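Long-range contacts in AB hydrolase-1 domain-containing protein (Thermoplasma acidophilum DSM 1728, PDB 3BDI), which is of unknown specific function but, as a member of the alpha/beta hydrolase superfamily (ABHD14 family), probably acts as a serine hydrolase: residues Ile30-His34 / Phe89-Leu94; Gly127-Pro133 / Gln148-Trp154. One frame throughout, in Å; residues are numbered along the deposited sequence.

Interaction 1 of 2, residues Ile30-His34 / Phe89-Leu94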
ATOM      1  N   ILE A  30       9.564  -1.436  -1.337  1.00 12.29           N
ATOM      2  CA  ILE A  30       8.204  -0.975  -1.289  1.00 11.53           C
ATOM      3  C   ILE A  30       7.270  -2.181  -1.501  1.00 10.36           C
ATOM      4  O   ILE A  30       7.544  -3.067  -2.304  1.00 11.35           O
ATOM      5  CB  ILE A  30       7.903   0.179  -2.313  1.00 12.14           C
ATOM      6  CG1 ILE A  30       6.505   0.752  -2.076  1.00 11.29           C
ATOM      7  CG2 ILE A  30       8.152  -0.297  -3.753  1.00 12.80           C
ATOM      8  CD1 ILE A  30       6.172   2.020  -2.948  1.00 13.10           C
ATOM      9  N   ALA A  31       6.230  -2.222  -0.695  1.00  9.35           N
ATOM     10  CA  ALA A  31       5.195  -3.274  -0.775  1.00  8.47           C
ATOM     11  C   ALA A  31       3.847  -2.592  -1.011  1.00  9.79           C
ATOM     12  O   ALA A  31       3.550  -1.560  -0.420  1.00  9.85           O
ATOM     13  CB  ALA A  31       5.173  -4.107   0.528  1.00 10.51           C
ATOM     14  N   LEU A  32       3.055  -3.184  -1.904  1.00  8.85           N
ATOM     15  CA  LEU A  32       1.816  -2.653  -2.436  1.00  9.40           C
ATOM     16  C   LEU A  32       0.648  -3.511  -2.023  1.00  7.29           C
ATOM     17  O   LEU A  32       0.681  -4.719  -2.235  1.00  9.37           O
ATOM     18  CB  LEU A  32       1.842  -2.608  -3.961  1.00  9.35           C
ATOM     19  CG  LEU A  32       3.117  -2.159  -4.657  1.00 10.96           C
ATOM     20  CD1 LEU A  32       2.979  -2.198  -6.182  1.00 11.29           C
ATOM     21  CD2 LEU A  32       3.602  -0.815  -4.229  1.00 12.58           C
ATOM     22  N   PHE A  33      -0.393  -2.881  -1.483  1.00  8.14           N
ATOM     23  CA  PHE A  33      -1.583  -3.589  -0.920  1.00  8.90           C
ATOM     24  C   PHE A  33      -2.841  -3.057  -1.583  1.00 10.09           C
ATOM     25  O   PHE A  33      -3.150  -1.886  -1.533  1.00 10.52           O
ATOM     26  CB  PHE A  33      -1.595  -3.476   0.615  1.00 10.06           C
ATOM     27  CG  PHE A  33      -0.344  -3.997   1.232  1.00  9.67           C
ATOM     28  CD1 PHE A  33      -0.171  -5.340   1.455  1.00  9.68           C
ATOM     29  CD2 PHE A  33       0.715  -3.140   1.504  1.00  8.86           C
ATOM     30  CE1 PHE A  33       1.022  -5.829   1.958  1.00 10.97           C
ATOM     31  CE2 PHE A  33       1.886  -3.634   2.000  1.00  9.88           C
ATOM     32  CZ  PHE A  33       2.045  -4.959   2.236  1.00  9.82           C
ATOM     33  N   HIS A  34      -3.558  -3.971  -2.244  1.00  8.36           N
ATOM     34  CA  HIS A  34      -4.686  -3.647  -3.089  1.00  8.82           C
ATOM     35  C   HIS A  34      -5.986  -3.323  -2.314  1.00  9.66           C
ATOM     36  O   HIS A  34      -6.161  -3.622  -1.134  1.00  8.84           O
ATOM     37  CB  HIS A  34      -4.882  -4.787  -4.090  1.00  8.13           C
ATOM     38  CG  HIS A  34      -5.263  -6.067  -3.451  1.00  7.71           C
ATOM     39  ND1 HIS A  34      -6.534  -6.300  -2.960  1.00  7.91           N
ATOM     40  CD2 HIS A  34      -4.530  -7.171  -3.195  1.00  8.15           C
ATOM     41  CE1 HIS A  34      -6.537  -7.503  -2.403  1.00  9.31           C
ATOM     42  NE2 HIS A  34      -5.336  -8.050  -2.525  1.00  8.30           N
ATOM     43  N   PHE A  89      -0.644  -9.104   9.303  1.00 10.11           N
ATOM     44  CA  PHE A  89      -0.318  -9.621   7.981  1.00  9.62           C
ATOM     45  C   PHE A  89       0.841  -8.873   7.362  1.00  9.45           C
ATOM     46  O   PHE A  89       1.782  -9.476   6.875  1.00  9.68           O
ATOM     47  CB  PHE A  89      -1.487  -9.581   7.017  1.00  9.75           C
ATOM     48  CG  PHE A  89      -1.111 -10.107   5.681  1.00  9.07           C
ATOM     49  CD1 PHE A  89      -0.886 -11.437   5.480  1.00  9.84           C
ATOM     50  CD2 PHE A  89      -0.900  -9.235   4.621  1.00 10.78           C
ATOM     51  CE1 PHE A  89      -0.451 -11.888   4.242  1.00  9.92           C
ATOM     52  CE2 PHE A  89      -0.496  -9.691   3.402  1.00  9.59           C
ATOM     53  CZ  PHE A  89      -0.281 -11.026   3.230  1.00 10.20           C
ATOM     54  N   ILE A  90       0.777  -7.534   7.344  1.00  9.89           N
ATOM     55  CA  ILE A  90       1.822  -6.785   6.646  1.00  9.81           C
ATOM     56  C   ILE A  90       3.205  -6.986   7.285  1.00  9.32           C
ATOM     57  O   ILE A  90       4.202  -7.245   6.591  1.00 11.10           O
ATOM     58  CB  ILE A  90       1.439  -5.304   6.465  1.00 10.58           C
ATOM     59  CG1 ILE A  90       0.244  -5.247   5.514  1.00 11.04           C
ATOM     60  CG2 ILE A  90       2.657  -4.475   5.962  1.00 12.26           C
ATOM     61  CD1 ILE A  90      -0.306  -3.851   5.197  1.00 12.50           C
ATOM     62  N   ARG A  91       3.235  -6.938   8.619  0.50 10.47           N
ATOM     63  CA  ARG A  91       4.477  -7.229   9.356  0.50 11.17           C
ATOM     64  C   ARG A  91       5.019  -8.617   9.012  0.50 10.79           C
ATOM     65  O   ARG A  91       6.194  -8.779   8.686  0.50 12.43           O
ATOM     66  CB  ARG A  91       4.222  -7.136  10.843  0.50 12.13           C
ATOM     67  CG  ARG A  91       5.475  -7.333  11.669  0.50 13.07           C
ATOM     68  CD  ARG A  91       5.137  -7.340  13.115  0.50 18.63           C
ATOM     69  NE  ARG A  91       4.799  -8.672  13.616  0.50 23.86           N
ATOM     70  CZ  ARG A  91       3.576  -9.169  13.763  0.50 21.26           C
ATOM     71  NH1 ARG A  91       2.493  -8.499  13.404  0.50 34.17           N
ATOM     72  NH2 ARG A  91       3.437 -10.375  14.273  0.50 28.10           N
ATOM     73  N   ASP A  92       4.141  -9.614   9.091  1.00  9.90           N
ATOM     74  CA  ASP A  92       4.542 -11.015   8.866  1.00 11.68           C
ATOM     75  C   ASP A  92       4.947 -11.289   7.431  1.00 10.31           C
ATOM     76  O   ASP A  92       5.810 -12.109   7.156  1.00 10.82           O
ATOM     77  CB  ASP A  92       3.411 -11.953   9.303  1.00 11.67           C
ATOM     78  CG  ASP A  92       3.199 -11.983  10.827  1.00 12.02           C
ATOM     79  OD1 ASP A  92       3.997 -11.346  11.556  1.00 14.01           O
ATOM     80  OD2 ASP A  92       2.186 -12.547  11.294  1.00 11.73           O
ATOM     81  N   TYR A  93       4.263 -10.617   6.498  1.00 10.41           N
ATOM     82  CA  TYR A  93       4.529 -10.720   5.064  1.00 11.48           C
ATOM     83  C   TYR A  93       5.899 -10.137   4.715  1.00  9.57           C
ATOM     84  O   TYR A  93       6.657 -10.759   3.989  1.00 10.75           O
ATOM     85  CB  TYR A  93       3.419  -9.983   4.297  1.00 10.41           C
ATOM     86  CG  TYR A  93       3.676  -9.874   2.817  1.00  9.58           C
ATOM     87  CD1 TYR A  93       3.600 -10.965   1.985  1.00  9.18           C
ATOM     88  CD2 TYR A  93       4.071  -8.642   2.275  1.00  9.78           C
ATOM     89  CE1 TYR A  93       3.842 -10.823   0.654  1.00  8.44           C
ATOM     90  CE2 TYR A  93       4.300  -8.488   0.945  1.00  9.84           C
ATOM     91  CZ  TYR A  93       4.227  -9.597   0.114  1.00  7.90           C
ATOM     92  OH  TYR A  93       4.479  -9.480  -1.232  1.00 10.16           O
ATOM     93  N   LEU A  94       6.221  -8.972   5.278  1.00 10.90           N
ATOM     94  CA  LEU A  94       7.545  -8.433   5.076  1.00 11.45           C
ATOM     95  C   LEU A  94       8.612  -9.371   5.658  1.00 12.30           C
ATOM     96  O   LEU A  94       9.594  -9.675   4.989  1.00 12.54           O
ATOM     97  CB  LEU A  94       7.630  -7.036   5.667  1.00 12.15           C
ATOM     98  CG  LEU A  94       6.821  -5.922   4.986  1.00 14.01           C
ATOM     99  CD1 LEU A  94       6.959  -4.626   5.779  1.00 16.41           C
ATOM    100  CD2 LEU A  94       7.279  -5.723   3.529  1.00 13.66           C
TER
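Ile90 of helix 83-96 comes down on the ring of Phe33, which rises from strand 28-33 in the opposite direction. The methyl CD1 of Ile90 sits 3.7 Å from the centroid of the Phe33 ring, only 3° off the ring normal, a CH-pi contact almost exactly over the centre of the face. CG1 of Ile90 lies over the rim, 3.7 Å from CE1 of Phe33, while CG2 of Ile90 flanks the far end of the ring, 3.8 Å from CZ of Phe33. The first torsion of Ile90 sets CG1 beside the backbone N (chi1 -66°) and the chain runs on extended, which brings CD1 over the ring centre. This is the tight part of the contact.

Around it the packing slackens. Tyr93 meets the Phe33 ring at its edge, CD2 of Tyr93 standing 4.2 Å from CE1 of Phe33, and Phe89 approaches the same CE1 more distantly. Toward the start of the strand, the small Ala31 offers CB to CD2 of Leu94 at 4.0 Å. No hydrogen bond joins the two segments; the hydroxyl of Tyr93 instead reaches Gln18. Away from the strand the helix carries the partly exposed Arg91 and the buried Asp92, whose OD2 is hydrogen-bonded to the hydroxyl of Tyr76.

Val114 of helix 109-120 touches Phe33 as well, and Met113 and Thr117 of that helix touch Ile90. Since backbone bonds tie strand 28-33 to strands 57-62 and 102-107, this apolar seam seats a helix on the middle of a largely parallel sheet, the layered packing of the alpha/beta hydrolase fold.

Interaction 2 of 2, residues Gly127-Pro133 / Gln148-Trp154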
ATOM      1  N   GLY A 127       7.957   4.840   5.006  1.00 12.18           N
ATOM      2  CA  GLY A 127       7.118   5.858   4.375  1.00 11.65           C
ATOM      3  C   GLY A 127       5.793   5.216   4.022  1.00 11.92           C
ATOM      4  O   GLY A 127       5.715   3.970   3.934  1.00 13.04           O
ATOM      5  N   ILE A 128       4.783   6.050   3.808  1.00 11.50           N
ATOM      6  CA  ILE A 128       3.410   5.578   3.476  1.00 10.44           C
ATOM      7  C   ILE A 128       2.953   6.235   2.184  1.00 11.02           C
ATOM      8  O   ILE A 128       3.126   7.455   2.015  1.00 10.41           O
ATOM      9  CB  ILE A 128       2.400   6.024   4.582  1.00 10.48           C
ATOM     10  CG1 ILE A 128       2.729   5.359   5.923  1.00 13.60           C
ATOM     11  CG2 ILE A 128       0.923   5.703   4.198  1.00 13.43           C
ATOM     12  CD1 ILE A 128       1.942   5.925   7.076  1.00 14.83           C
ATOM     13  N   ILE A 129       2.331   5.450   1.297  1.00  9.93           N
ATOM     14  CA  ILE A 129       1.503   5.991   0.237  1.00  8.10           C
ATOM     15  C   ILE A 129       0.111   5.414   0.456  1.00  9.58           C
ATOM     16  O   ILE A 129      -0.035   4.204   0.560  1.00 10.86           O
ATOM     17  CB  ILE A 129       1.973   5.578  -1.182  1.00  8.52           C
ATOM     18  CG1 ILE A 129       3.405   6.093  -1.454  1.00 12.07           C
ATOM     19  CG2 ILE A 129       1.042   6.146  -2.240  1.00 10.68           C
ATOM     20  CD1 ILE A 129       4.035   5.629  -2.756  1.00 11.48           C
ATOM     21  N   ALA A 130      -0.884   6.258   0.555  1.00  9.35           N
ATOM     22  CA  ALA A 130      -2.255   5.810   0.769  1.00 10.25           C
ATOM     23  C   ALA A 130      -3.151   6.475  -0.231  1.00 10.32           C
ATOM     24  O   ALA A 130      -3.210   7.715  -0.321  1.00 11.76           O
ATOM     25  CB  ALA A 130      -2.702   6.115   2.195  1.00 10.90           C
ATOM     26  N   VAL A 131      -3.805   5.665  -1.037  1.00  9.33           N
ATOM     27  CA  VAL A 131      -4.678   6.109  -2.103  1.00  8.39           C
ATOM     28  C   VAL A 131      -6.108   6.018  -1.588  1.00 10.33           C
ATOM     29  O   VAL A 131      -6.676   4.928  -1.500  1.00 11.58           O
ATOM     30  CB  VAL A 131      -4.520   5.266  -3.381  1.00  9.52           C
ATOM     31  CG1 VAL A 131      -5.220   5.932  -4.586  1.00 10.52           C
ATOM     32  CG2 VAL A 131      -3.022   5.038  -3.698  1.00 11.85           C
ATOM     33  N   ALA A 132      -6.682   7.169  -1.206  1.00  8.67           N
ATOM     34  CA  ALA A 132      -8.039   7.236  -0.665  1.00 10.08           C
ATOM     35  C   ALA A 132      -8.300   6.135   0.356  1.00  9.13           C
ATOM     36  O   ALA A 132      -9.211   5.312   0.212  1.00 10.40           O
ATOM     37  CB  ALA A 132      -9.095   7.291  -1.754  1.00 11.44           C
ATOM     38  N   PRO A 133      -7.515   6.128   1.443  1.00 10.67           N
ATOM     39  CA  PRO A 133      -7.649   5.067   2.442  1.00 11.29           C
ATOM     40  C   PRO A 133      -9.007   4.951   3.072  1.00 11.58           C
ATOM     41  O   PRO A 133      -9.562   5.957   3.523  1.00 13.06           O
ATOM     42  CB  PRO A 133      -6.621   5.454   3.502  1.00 13.35           C
ATOM     43  CG  PRO A 133      -6.340   6.950   3.281  1.00 11.52           C
ATOM     44  CD  PRO A 133      -6.453   7.095   1.792  1.00 10.39           C
ATOM     45  N   GLN A 148       6.220   9.156   9.784  1.00 13.19           N
ATOM     46  CA  GLN A 148       6.686   8.874   8.437  1.00 15.57           C
ATOM     47  C   GLN A 148       6.226   9.891   7.416  1.00 11.78           C
ATOM     48  O   GLN A 148       5.098  10.425   7.544  1.00 13.94           O
ATOM     49  CB  GLN A 148       6.156   7.503   7.992  1.00 15.78           C
ATOM     50  CG  GLN A 148       6.934   6.312   8.569  1.00 18.72           C
ATOM     51  CD  GLN A 148       6.592   5.942   9.986  1.00 15.16           C
ATOM     52  OE1 GLN A 148       5.733   6.542  10.633  1.00 13.46           O
ATOM     53  NE2 GLN A 148       7.262   4.919  10.489  1.00 13.75           N
ATOM     54  N   LYS A 149       7.085  10.140   6.438  1.00 13.06           N
ATOM     55  CA  LYS A 149       6.683  10.849   5.226  1.00 15.11           C
ATOM     56  C   LYS A 149       5.504  10.060   4.660  1.00 12.37           C
ATOM     57  O   LYS A 149       5.620   8.846   4.475  1.00 12.21           O
ATOM     58  CB  LYS A 149       7.820  10.940   4.186  1.00 16.53           C
ATOM     59  CG  LYS A 149       8.899  11.994   4.540  1.00 19.87           C
ATOM     60  CD  LYS A 149       9.989  12.192   3.471  1.00 19.27           C
ATOM     61  CE  LYS A 149      11.024  13.193   3.956  1.00 20.71           C
ATOM     62  NZ  LYS A 149      12.163  13.443   3.011  1.00 16.04           N
ATOM     63  N   THR A 150       4.435  10.772   4.306  1.00 12.45           N
ATOM     64  CA  THR A 150       3.201  10.175   3.826  1.00 11.32           C
ATOM     65  C   THR A 150       2.688  10.911   2.594  1.00 11.94           C
ATOM     66  O   THR A 150       2.634  12.124   2.593  1.00 13.50           O
ATOM     67  CB  THR A 150       2.137  10.247   4.951  1.00 12.57           C
ATOM     68  OG1 THR A 150       2.566   9.468   6.084  1.00 12.04           O
ATOM     69  CG2 THR A 150       0.776   9.741   4.519  1.00 11.01           C
ATOM     70  N   LEU A 151       2.344  10.170   1.545  1.00  9.44           N
ATOM     71  CA  LEU A 151       1.675  10.685   0.386  1.00  9.24           C
ATOM     72  C   LEU A 151       0.242  10.171   0.397  1.00 10.30           C
ATOM     73  O   LEU A 151       0.013   8.959   0.447  1.00 10.65           O
ATOM     74  CB  LEU A 151       2.370  10.197  -0.887  1.00 10.56           C
ATOM     75  CG  LEU A 151       1.748  10.555  -2.239  1.00 12.01           C
ATOM     76  CD1 LEU A 151       1.844  12.049  -2.451  1.00 15.36           C
ATOM     77  CD2 LEU A 151       2.404   9.773  -3.381  1.00 11.49           C
ATOM     78  N   LEU A 152      -0.697  11.105   0.371  1.00  9.20           N
ATOM     79  CA  LEU A 152      -2.126  10.842   0.225  1.00  9.26           C
ATOM     80  C   LEU A 152      -2.526  11.197  -1.184  1.00  9.41           C
ATOM     81  O   LEU A 152      -2.287  12.306  -1.666  1.00  9.08           O
ATOM     82  CB  LEU A 152      -2.905  11.716   1.214  1.00 10.41           C
ATOM     83  CG  LEU A 152      -2.606  11.466   2.686  1.00 12.16           C
ATOM     84  CD1 LEU A 152      -3.256  12.503   3.583  1.00 14.09           C
ATOM     85  CD2 LEU A 152      -3.009  10.099   3.171  1.00 12.78           C
ATOM     86  N   VAL A 153      -3.101  10.231  -1.909  1.00 10.67           N
ATOM     87  CA  VAL A 153      -3.521  10.395  -3.300  1.00  9.89           C
ATOM     88  C   VAL A 153      -5.009  10.204  -3.359  1.00  8.76           C
ATOM     89  O   VAL A 153      -5.520   9.224  -2.856  1.00  9.98           O
ATOM     90  CB  VAL A 153      -2.808   9.406  -4.247  1.00  9.99           C
ATOM     91  CG1 VAL A 153      -3.254   9.661  -5.678  1.00 10.56           C
ATOM     92  CG2 VAL A 153      -1.273   9.534  -4.140  1.00 12.38           C
ATOM     93  N   TRP A 154      -5.713  11.130  -4.004  1.00  9.71           N
ATOM     94  CA  TRP A 154      -7.144  11.013  -4.202  1.00  9.05           C
ATOM     95  C   TRP A 154      -7.464  11.411  -5.629  1.00 10.45           C
ATOM     96  O   TRP A 154      -6.868  12.336  -6.166  1.00 11.86           O
ATOM     97  CB  TRP A 154      -7.934  11.975  -3.285  1.00  9.87           C
ATOM     98  CG  TRP A 154      -8.794  11.363  -2.228  1.00 10.29           C
ATOM     99  CD1 TRP A 154     -10.151  11.092  -2.289  1.00 10.96           C
ATOM    100  CD2 TRP A 154      -8.387  11.022  -0.914  1.00 11.19           C
ATOM    101  NE1 TRP A 154     -10.583  10.598  -1.109  1.00 13.86           N
ATOM    102  CE2 TRP A 154      -9.531  10.556  -0.229  1.00 11.82           C
ATOM    103  CE3 TRP A 154      -7.167  11.068  -0.243  1.00 12.69           C
ATOM    104  CZ2 TRP A 154      -9.472  10.162   1.124  1.00 11.19           C
ATOM    105  CZ3 TRP A 154      -7.112  10.691   1.069  1.00 13.46           C
ATOM    106  CH2 TRP A 154      -8.252  10.236   1.734  1.00 11.54           C
TER
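Ala130 and Leu152 stand on one face of two parallel strands, with CB of Ala130 4.1 Å from CD2 of Leu152, while Ile129 and Val131 pair with Leu151 and Val153 on the other. There, Ile129 and Leu151 lie side by side, CG2 of Ile129 4.0 Å from CD2 of Leu151; the first torsion of Ile129 turns CG1 beside the backbone N and leaves CG2 anti to it, alongside the leucine. Beyond the end of strand 125-131, the chain turns at Ala132 and lies over the indole of Trp154: CA of Ala132 is 3.6 Å from the centroid of the six-membered ring and 7° off its normal, a CH-pi contact. CB of Ala132 covers the same face nearer CE2, and CD of Pro133 comes within 3.6 Å of CH2 of Trp154. Were Trp154 replaced by an alanine, the turn at Ala132 and Pro133 would probably lose the flat surface it lies on, and the carbonyl of Val161 its indole donor, NE1.

Between the faces, five backbone hydrogen bonds alternate from strand to strand. In the middle, N of Ala130 gives a bond of 2.8 Å to O of Leu151, nearly straight at 168°, whereas the last, from N of Ala132 to O of Val153, is more bent at 136°. At the opposite end, N of Ile128 bonds to O of Lys149, and OG1 of Thr150 gives its proton to O of Gln148 at 3.1 Å, from above the carbonyl plane. Farther out, Gln148 turns its amide to Val125 O, and the exposed Lys149 pairs with the C-terminal carboxylate of Leu207.

Ala132 also touches Asp158 and His186 of a probable Ser-His-Asp triad; backbone bonding and the indole face together thus fix a turn beside the presumed active site.

Both contacts are buried and belong to the same sheet, but they join different things. Interaction 1 seats a helix on strand 28-33 through side chains alone, whereas interaction 2 joins neighbouring strands, 125-131 and 150-155, chiefly through their backbones, with side chains packed on both faces. Strand 102-107 lies between the two sites, bonded to strand 28-33 on one side and to strand 125-131 on the other. Helix 109-120 also touches both, and the two meet directly where CD1 of Ile30 lies 4.2 Å from CD1 of Ile129. Polar groups mark the periphery in each: Arg91 on the far side of the helix, Gln148 and Lys149 at the start of strand 150-155.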